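Local coordinates for FdxN element excision controlling factor XisI (Anabaena variabilis ATCC 29413, PDB 2NVM), which acts with XisF and XisH in the site-specific recombination that excises the fdxN element from nitrogen-fixation genes in cyanobacteria, at the interface of chains A and B. Numbering follows the deposited sequence. Chains: chain A/B, FdxN element excision controlling factor XisI.

Contact 1: the interface of chains A and B. Residues chain A 111-115, 118; chain B 63, 68.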
loop_
_atom_site.group_PDB
_atom_site.type_symbol
_atom_site.label_atom_id
_atom_site.label_comp_id
_atom_site.label_asym_id
_atom_site.label_seq_id
_atom_site.Cartn_x
_atom_site.Cartn_y
_atom_site.Cartn_z
ATOM N N GLY A 111 -9.709 0.679 -13.939
ATOM C CA GLY A 111 -9.732 -0.631 -13.241
ATOM C C GLY A 111 -10.945 -0.839 -12.348
ATOM O O GLY A 111 -11.461 -1.958 -12.242
ATOM N N PHE A 112 -11.402 0.256 -11.740
ATOM C CA PHE A 112 -12.593 0.283 -10.875
ATOM C C PHE A 112 -13.938 0.064 -11.568
ATOM O O PHE A 112 -14.878 -0.249 -10.850
ATOM C CB PHE A 112 -12.653 1.537 -9.971
ATOM C CG PHE A 112 -12.719 2.844 -10.734
ATOM C CD1 PHE A 112 -13.944 3.375 -11.142
ATOM C CD2 PHE A 112 -11.535 3.528 -11.068
ATOM C CE1 PHE A 112 -13.990 4.601 -11.863
ATOM C CE2 PHE A 112 -11.563 4.735 -11.798
ATOM C CZ PHE A 112 -12.784 5.275 -12.190
ATOM N N HIS A 113 -14.066 0.279 -12.887
ATOM C CA HIS A 113 -15.310 0.029 -13.660
ATOM C C HIS A 113 -15.136 -1.291 -14.378
ATOM O O HIS A 113 -14.153 -1.460 -15.077
ATOM C CB HIS A 113 -15.679 1.185 -14.625
ATOM C CG HIS A 113 -16.747 2.085 -14.079
ATOM N ND1 HIS A 113 -16.497 3.072 -13.149
ATOM C CD2 HIS A 113 -18.085 2.090 -14.285
ATOM C CE1 HIS A 113 -17.633 3.662 -12.824
ATOM N NE2 HIS A 113 -18.611 3.082 -13.496
ATOM N N HIS A 114 -16.044 -2.254 -14.158
ATOM C CA HIS A 114 -16.010 -3.616 -14.727
ATOM C C HIS A 114 -15.547 -3.746 -16.197
ATOM O O HIS A 114 -15.947 -2.913 -17.028
ATOM C CB HIS A 114 -17.385 -4.297 -14.548
ATOM C CG HIS A 114 -17.333 -5.784 -14.590
ATOM N ND1 HIS A 114 -17.533 -6.506 -15.743
ATOM C CD2 HIS A 114 -17.112 -6.688 -13.612
ATOM C CE1 HIS A 114 -17.424 -7.791 -15.477
ATOM N NE2 HIS A 114 -17.176 -7.930 -14.189
ATOM N N PRO A 115 -14.646 -4.728 -16.511
ATOM C CA PRO A 115 -14.176 -4.993 -17.898
ATOM C C PRO A 115 -15.235 -4.977 -19.016
ATOM O O PRO A 115 -14.928 -4.539 -20.143
ATOM C CB PRO A 115 -13.569 -6.392 -17.787
ATOM C CG PRO A 115 -12.991 -6.411 -16.474
ATOM C CD PRO A 115 -13.915 -5.603 -15.573
ATOM N N ARG A 118 -15.889 -1.548 -20.994
ATOM C CA ARG A 118 -14.753 -0.920 -21.708
ATOM C C ARG A 118 -14.643 -1.268 -23.196
ATOM O O ARG A 118 -14.205 -0.423 -23.975
ATOM C CB ARG A 118 -13.453 -1.336 -21.030
ATOM C CG ARG A 118 -13.391 -1.078 -19.520
ATOM C CD ARG A 118 -12.127 -1.691 -18.981
ATOM N NE ARG A 118 -12.162 -1.871 -17.537
ATOM C CZ ARG A 118 -11.291 -2.615 -16.843
ATOM N NH1 ARG A 118 -10.263 -3.239 -17.434
ATOM N NH2 ARG A 118 -11.445 -2.745 -15.530
ATOM N N TRP B 63 -11.184 -8.469 -10.162
ATOM C CA TRP B 63 -12.613 -8.784 -10.209
ATOM C C TRP B 63 -12.877 -10.275 -10.079
ATOM O O TRP B 63 -12.221 -11.059 -10.753
ATOM C CB TRP B 63 -13.184 -8.334 -11.537
ATOM C CG TRP B 63 -13.067 -6.907 -11.727
ATOM C CD1 TRP B 63 -12.043 -6.252 -12.321
ATOM C CD2 TRP B 63 -13.990 -5.920 -11.284
ATOM N NE1 TRP B 63 -12.271 -4.905 -12.297
ATOM C CE2 TRP B 63 -13.461 -4.663 -11.660
ATOM C CE3 TRP B 63 -15.225 -5.970 -10.608
ATOM C CZ2 TRP B 63 -14.140 -3.446 -11.403
ATOM C CZ3 TRP B 63 -15.910 -4.764 -10.357
ATOM C CH2 TRP B 63 -15.351 -3.519 -10.735
ATOM N N ARG B 68 -15.903 -6.552 -7.047
ATOM C CA ARG B 68 -14.635 -5.824 -6.997
ATOM C C ARG B 68 -13.861 -6.253 -5.758
ATOM O O ARG B 68 -14.385 -6.121 -4.650
ATOM C CB ARG B 68 -14.867 -4.299 -6.910
ATOM C CG ARG B 68 -13.608 -3.389 -6.844
ATOM C CD ARG B 68 -12.643 -3.773 -7.925
ATOM N NE ARG B 68 -11.575 -2.828 -8.167
ATOM C CZ ARG B 68 -10.537 -3.047 -8.977
ATOM N NH1 ARG B 68 -10.401 -4.173 -9.684
ATOM N NH2 ARG B 68 -9.635 -2.092 -9.115
#

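Contact 2: the interface of chains A and B. Residues chain A 48, 57, 59, 70, 72; chain B 57, 72, 75.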
loop_
_atom_site.group_PDB
_atom_site.type_symbol
_atom_site.label_atom_id
_atom_site.label_comp_id
_atom_site.label_asym_id
_atom_site.label_seq_id
_atom_site.Cartn_x
_atom_site.Cartn_y
_atom_site.Cartn_z
ATOM N N ILE A 48 2.513 5.423 -0.557
ATOM C CA ILE A 48 3.376 4.266 -0.824
ATOM C C ILE A 48 3.640 4.245 -2.347
ATOM O O ILE A 48 2.763 3.856 -3.138
ATOM C CB ILE A 48 2.749 2.938 -0.352
ATOM C CG1 ILE A 48 2.015 3.090 0.993
ATOM C CG2 ILE A 48 3.830 1.825 -0.328
ATOM C CD1 ILE A 48 1.515 1.741 1.589
ATOM N N LEU A 57 0.184 4.255 -4.415
ATOM C CA LEU A 57 -0.973 4.137 -3.531
ATOM C C LEU A 57 -0.973 5.095 -2.371
ATOM O O LEU A 57 0.074 5.385 -1.768
ATOM C CB LEU A 57 -1.096 2.683 -3.030
ATOM C CG LEU A 57 -2.257 2.209 -2.109
ATOM C CD1 LEU A 57 -2.546 0.745 -2.306
ATOM C CD2 LEU A 57 -1.982 2.455 -0.645
ATOM N N LEU A 59 -3.318 5.577 1.062
ATOM C CA LEU A 59 -4.289 5.017 1.992
ATOM C C LEU A 59 -4.303 5.818 3.281
ATOM O O LEU A 59 -3.451 6.698 3.491
ATOM C CB LEU A 59 -3.996 3.534 2.259
ATOM C CG LEU A 59 -2.651 3.055 2.854
ATOM C CD1 LEU A 59 -2.381 3.572 4.258
ATOM C CD2 LEU A 59 -2.622 1.540 2.913
ATOM N N GLN A 70 -8.730 1.453 7.762
ATOM C CA GLN A 70 -7.644 1.005 6.858
ATOM C C GLN A 70 -8.283 1.025 5.471
ATOM O O GLN A 70 -8.894 0.047 5.052
ATOM C CB GLN A 70 -7.097 -0.364 7.273
ATOM C CG GLN A 70 -5.838 -0.748 6.530
ATOM C CD GLN A 70 -5.300 -2.065 7.008
ATOM O OE1 GLN A 70 -4.333 -2.098 7.770
ATOM N NE2 GLN A 70 -5.967 -3.161 6.632
ATOM N N ILE A 72 -8.021 2.416 1.279
ATOM C CA ILE A 72 -7.308 2.838 0.067
ATOM C C ILE A 72 -8.107 4.008 -0.527
ATOM O O ILE A 72 -9.303 3.888 -0.790
ATOM C CB ILE A 72 -7.168 1.659 -0.952
ATOM C CG1 ILE A 72 -6.317 0.544 -0.332
ATOM C CG2 ILE A 72 -6.593 2.136 -2.300
ATOM C CD1 ILE A 72 -6.287 -0.756 -1.159
ATOM N N LEU B 57 3.767 -2.827 1.565
ATOM C CA LEU B 57 2.425 -3.379 1.462
ATOM C C LEU B 57 2.244 -4.436 0.380
ATOM O O LEU B 57 2.817 -4.349 -0.686
ATOM C CB LEU B 57 1.460 -2.210 1.281
ATOM C CG LEU B 57 -0.051 -2.514 1.247
ATOM C CD1 LEU B 57 -0.842 -1.546 2.123
ATOM C CD2 LEU B 57 -0.570 -2.593 -0.193
ATOM N N ILE B 72 -6.069 -5.560 1.407
ATOM C CA ILE B 72 -4.714 -5.512 2.010
ATOM C C ILE B 72 -4.490 -6.848 2.719
ATOM O O ILE B 72 -5.342 -7.253 3.518
ATOM C CB ILE B 72 -4.568 -4.310 2.973
ATOM C CG1 ILE B 72 -4.727 -3.003 2.161
ATOM C CG2 ILE B 72 -3.204 -4.366 3.760
ATOM C CD1 ILE B 72 -4.675 -1.734 2.988
ATOM N N TYR B 75 0.645 -5.371 5.668
ATOM C CA TYR B 75 1.040 -3.976 5.660
ATOM C C TYR B 75 1.919 -3.683 6.876
ATOM O O TYR B 75 1.502 -3.867 8.023
ATOM C CB TYR B 75 -0.205 -3.050 5.562
ATOM C CG TYR B 75 0.063 -1.558 5.655
ATOM C CD1 TYR B 75 1.246 -0.975 5.122
ATOM C CD2 TYR B 75 -0.914 -0.690 6.179
ATOM C CE1 TYR B 75 1.488 0.404 5.209
ATOM C CE2 TYR B 75 -0.689 0.685 6.265
ATOM C CZ TYR B 75 0.521 1.227 5.762
ATOM O OH TYR B 75 0.773 2.570 5.813
#

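Contact 1: the interface of chains A and B
The indole of B:Trp63 reaches across to the loop A:111-114 and A:Pro115 of its partner, in one of the two symmetry-related outer patches of the two-chain assembly of this XisI-family protein. From CB the ring system leaves with CG anti to the carbonyl carbon (chi1 -62°), which carries it away from strand B:63-64 toward chain A. CD1 lies 3.8 Å from A:Pro115 CD, a ring methylene set over the face of the five-membered ring in a CH-pi contact, with CG and CE2 also near it; proline suits the place because its CD is held rigidly. A:Gly111 O, a backbone carbonyl in the indole plane, sits beside the NE1-CE2-CZ2 edge, 3.2 Å from CZ2. NE1 lies 3.1 Å from this oxygen, and its N-H makes a weak hydrogen bond to it, bent to 131° at the hydrogen. On the benzo half, CE3 meets A:His114 CD2 at 3.6 Å, on the same face as the proline, with CZ3 close by. The imidazole meets the indole edge-to-face: chi1 of -158° swings it toward the indole, and the turn about CB-CG brings CD2 to it. At the far end CH2 comes within 3.3 Å of A:Phe112 O, a backbone carbonyl. On the opposite face, toward the rim, lies the CD methylene of B:Arg68, whose guanidinium turns one face toward A:Gly111 O. Behind the loop, A:Arg118 uses NE and NH2 side-on to grip A:His113 O, NH2 at 3.0 Å, and so probably steadies the turn that carries A:His114 and A:Pro115. A leucine in place of B:Trp63 would probably leave the A:His114 edge and A:Pro115 CD without their aromatic face and A:Gly111 O without its indole N-H.

Contact 2: the interface of chains A and B
A:Leu59 and B:Leu57 reach toward each other tip to tip at the apolar centre, A:Leu59 CD2 lying 3.6 Å from B:Leu57 CD1. Both stand on the strands that begin at residue 55 in each chain, and the patch is part of a two-fold sheet-to-sheet interface. A:Leu59 places CG between its backbone N and carbonyl carbon (chi1 59°). CD2 also touches B:Ile72 CD1 at 3.9 Å and lies over the ring face of B:Tyr75, toward its rim; CD1 reaches the hydroxyl end of the same ring, 3.9 Å from CE2. A forked leucine suits this position because its two methyls spread over several partners. On one flank, A:Ile48 brings the tip of its longer branch to B:Leu57 and B:Tyr75: CD1 sits 4.0 Å from B:Leu57 CB and 3.9 Å from B:Tyr75 CE1. The isoleucine crosses the leucine at about a right angle, its CD1 tip sitting off the plane of the tyrosine ring. Beta-branched residues such as this one and B:Ile72 are well suited to strands, while their methyl ends supply apolar surface. Further out, A:Gln70 extends past B:Ile72, its CG 3.9 Å from B:Ile72 CD1. With CG anti to the backbone N (chi1 -170°) and the chain still extended beyond it, the aliphatic stem lies against the isoleucine and carries the amide onward to the rim. There it passes B:Tyr75 in the opposite direction, amide and ring planes 63° apart. Glutamine fits this border, joining an apolar stem to a polar end. B:Tyr75 likewise covers the leucines with its ring and carries a hydroxyl at its tip, 3.7 Å from A:Leu59 CD1. Together with its symmetry twin, the patch gives the sheets an apolar seam that probably helps hold the two chains together, if this assembly is the biological one.

The centres of the C-alpha atoms of contact 1 and contact 2 lie about 20 Å apart. Strand 67-79 of chain B runs through both: B:Arg68 stands near its start in contact 1, while B:Ile72 and B:Tyr75 follow in contact 2. Chain A adds different elements, the stretch around its 3-10 helix 115-117 to contact 1 and strands 44-50, 55-64 and 67-79 to contact 2. Contact 2 is thus an apolar part of the sheet-to-sheet seam, and contact 1 an outlying patch that may add a second point of attachment. With their twins, they would probably fix the relative orientation of the two subunits.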